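Local coordinates for protein DNA-(apurinic or apyrimidinic site) endonuclease 2 (Xenopus laevis, PDB 6WCD) that acts in DNA base excision repair as a 3'-5' exonuclease and a weak apurinic/apyrimidinic endonuclease that depends on magnesium or manganese, at residues 51-56 and 75-80. Sequence-based numbering, arbitrary orientation.
With BU1 (1,4-butanediol), chain D.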
loop_
_atom_site.group_PDB
_atom_site.type_symbol
_atom_site.label_atom_id
_atom_site.label_comp_id
_atom_site.label_asym_id
_atom_site.label_seq_id
_atom_site.Cartn_x
_atom_site.Cartn_y
_atom_site.Cartn_z
ATOM N N GLY A 51 6.645 -16.277 11.685
ATOM C CA GLY A 51 6.557 -16.593 10.284
ATOM C C GLY A 51 6.682 -15.424 9.321
ATOM O O GLY A 51 6.648 -15.631 8.097
ATOM N N TYR A 52 6.807 -14.204 9.815
ATOM C CA TYR A 52 6.909 -13.048 8.961
ATOM C C TYR A 52 8.014 -12.136 9.450
ATOM O O TYR A 52 8.345 -12.117 10.647
ATOM C CB TYR A 52 5.634 -12.203 8.945
ATOM C CG TYR A 52 4.414 -12.971 8.468
ATOM C CD1 TYR A 52 3.704 -13.751 9.365
ATOM C CD2 TYR A 52 4.025 -12.973 7.137
ATOM C CE1 TYR A 52 2.585 -14.504 8.955
ATOM C CE2 TYR A 52 2.898 -13.748 6.708
ATOM C CZ TYR A 52 2.219 -14.491 7.637
ATOM O OH TYR A 52 1.147 -15.261 7.167
ATOM N N ASN A 53 8.592 -11.378 8.518
ATOM C CA ASN A 53 9.439 -10.243 8.845
ATOM C C ASN A 53 8.714 -9.009 8.351
ATOM O O ASN A 53 8.186 -9.000 7.226
ATOM C CB ASN A 53 10.866 -10.356 8.287
ATOM C CG ASN A 53 10.975 -10.672 6.806
ATOM O OD1 ASN A 53 11.282 -9.780 5.982
ATOM N ND2 ASN A 53 10.765 -11.920 6.444
ATOM N N SER A 54 8.618 -7.988 9.197
ATOM C CA SER A 54 7.738 -6.870 8.890
ATOM C C SER A 54 8.433 -5.531 8.954
ATOM O O SER A 54 9.431 -5.355 9.637
ATOM C CB SER A 54 6.536 -6.852 9.818
ATOM O OG SER A 54 6.928 -6.559 11.183
ATOM N N TYR A 55 7.817 -4.580 8.250
ATOM C CA TYR A 55 8.348 -3.238 7.970
ATOM C C TYR A 55 7.210 -2.253 8.131
ATOM O O TYR A 55 6.261 -2.269 7.360
ATOM C CB TYR A 55 8.959 -3.178 6.555
ATOM C CG TYR A 55 9.947 -4.314 6.372
ATOM C CD1 TYR A 55 11.289 -4.154 6.737
ATOM C CD2 TYR A 55 9.507 -5.592 5.994
ATOM C CE1 TYR A 55 12.182 -5.218 6.727
ATOM C CE2 TYR A 55 10.375 -6.660 5.991
ATOM C CZ TYR A 55 11.716 -6.463 6.355
ATOM O OH TYR A 55 12.611 -7.502 6.390
ATOM N N PHE A 56 7.322 -1.396 9.127
ATOM C CA PHE A 56 6.261 -0.449 9.488
ATOM C C PHE A 56 6.718 0.959 9.185
ATOM O O PHE A 56 7.907 1.294 9.361
ATOM C CB PHE A 56 5.909 -0.508 10.984
ATOM C CG PHE A 56 4.948 -1.591 11.366
ATOM C CD1 PHE A 56 5.226 -2.904 11.211
ATOM C CD2 PHE A 56 3.745 -1.239 11.936
ATOM C CE1 PHE A 56 4.307 -3.899 11.574
ATOM C CE2 PHE A 56 2.837 -2.188 12.303
ATOM C CZ PHE A 56 3.132 -3.543 12.165
ATOM N N SER A 75 10.179 -16.396 2.284
ATOM C CA SER A 75 10.376 -16.484 0.831
ATOM C C SER A 75 10.609 -15.129 0.178
ATOM O O SER A 75 11.233 -15.072 -0.912
ATOM C CB SER A 75 9.114 -17.091 0.185
ATOM O OG SER A 75 7.975 -16.267 0.381
ATOM N N THR A 76 10.166 -14.039 0.796
ATOM C CA THR A 76 10.192 -12.732 0.175
ATOM C C THR A 76 10.942 -11.695 0.972
ATOM O O THR A 76 10.711 -10.506 0.772
ATOM C CB THR A 76 8.777 -12.204 -0.079
ATOM O OG1 THR A 76 8.032 -12.293 1.138
ATOM C CG2 THR A 76 8.134 -12.996 -1.113
ATOM N N THR A 77 11.804 -12.118 1.898
ATOM C CA THR A 77 12.562 -11.155 2.681
ATOM C C THR A 77 13.181 -10.136 1.738
ATOM O O THR A 77 13.916 -10.521 0.828
ATOM C CB THR A 77 13.640 -11.881 3.472
ATOM O OG1 THR A 77 13.018 -12.881 4.325
ATOM C CG2 THR A 77 14.416 -10.938 4.359
ATOM N N PRO A 78 12.952 -8.848 1.939
ATOM C CA PRO A 78 13.413 -7.836 1.005
ATOM C C PRO A 78 14.892 -7.536 1.119
ATOM O O PRO A 78 15.496 -7.584 2.202
ATOM C CB PRO A 78 12.563 -6.608 1.356
ATOM C CG PRO A 78 12.212 -6.790 2.774
ATOM C CD PRO A 78 12.040 -8.258 2.966
ATOM N N GLN A 79 15.473 -7.170 -0.023
ATOM C CA GLN A 79 16.854 -6.726 -0.040
ATOM C C GLN A 79 17.004 -5.325 0.510
ATOM O O GLN A 79 18.092 -4.964 0.987
ATOM C CB GLN A 79 17.410 -6.805 -1.474
ATOM C CG GLN A 79 17.783 -8.228 -1.957
ATOM C CD GLN A 79 16.621 -9.169 -2.251
ATOM O OE1 GLN A 79 15.485 -8.750 -2.450
ATOM N NE2 GLN A 79 16.923 -10.470 -2.314
ATOM N N ALA A 80 15.946 -4.525 0.476
ATOM C CA ALA A 80 15.985 -3.159 0.935
ATOM C C ALA A 80 14.589 -2.770 1.393
ATOM O O ALA A 80 13.589 -3.324 0.952
ATOM C CB ALA A 80 16.461 -2.205 -0.156
HETATM C C1 BU1 D . 7.840 -19.542 -2.318
HETATM C C2 BU1 D . 6.987 -18.268 -2.269
HETATM C C3 BU1 D . 5.952 -18.222 -3.392
HETATM C C4 BU1 D . 6.568 -17.559 -4.614
HETATM O O5 BU1 D . 9.040 -19.320 -3.020
HETATM O O6 BU1 D . 5.862 -17.788 -5.815
#
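N53 reaches across this contact to T77, and on its own strand it is joined by a hydrogen bond to Y55, two residues on. Y55 OH donates to N53 OD1 at 2.7 Å, reaching the carbonyl at a C=O...donor angle of 129° and only 18° from its plane; the acceptor in turn lies at the edge of the tyrosine ring, in the ring plane. With its oxygen engaged in this way, the amide turns its nitrogen to the loop, where N53 ND2 makes a weak, bent hydrogen bond of 3.2 Å to T77 OG1. The side chains of N53 and T77 cross at about a right angle. T77 OG1 is also hydrogen-bonded to S74 O.

Strand 53-57 is an outermost strand of one sheet in this nuclease domain of the DNase I-like fold, and residues 75-80 carry the chain from the neighbouring strand 68-72 to strand 80-83 of the other sheet. N53 and Y55 therefore tie a sheet edge to the connection between the two sheets.

Apolar contact centres on P78, which meets Y55 tip to tip. P78 CG lies 3.6 Å from Y55 CZ, approaching the ring obliquely. An alanine in place of Y55 would probably open a gap beside P78 CG and leave N53 OD1 without its phenol donor, the amide being freer to turn. Y55 and P78 both also touch T122 of strand 119-127, in the second sheet.

A separate van der Waals contact sets the ring carbon P78 CD 3.5 Å from the polar N53 OD1. At the start of the loop segment, S75 CB packs 3.5 Å from C2 of a bound 1,4-butanediol.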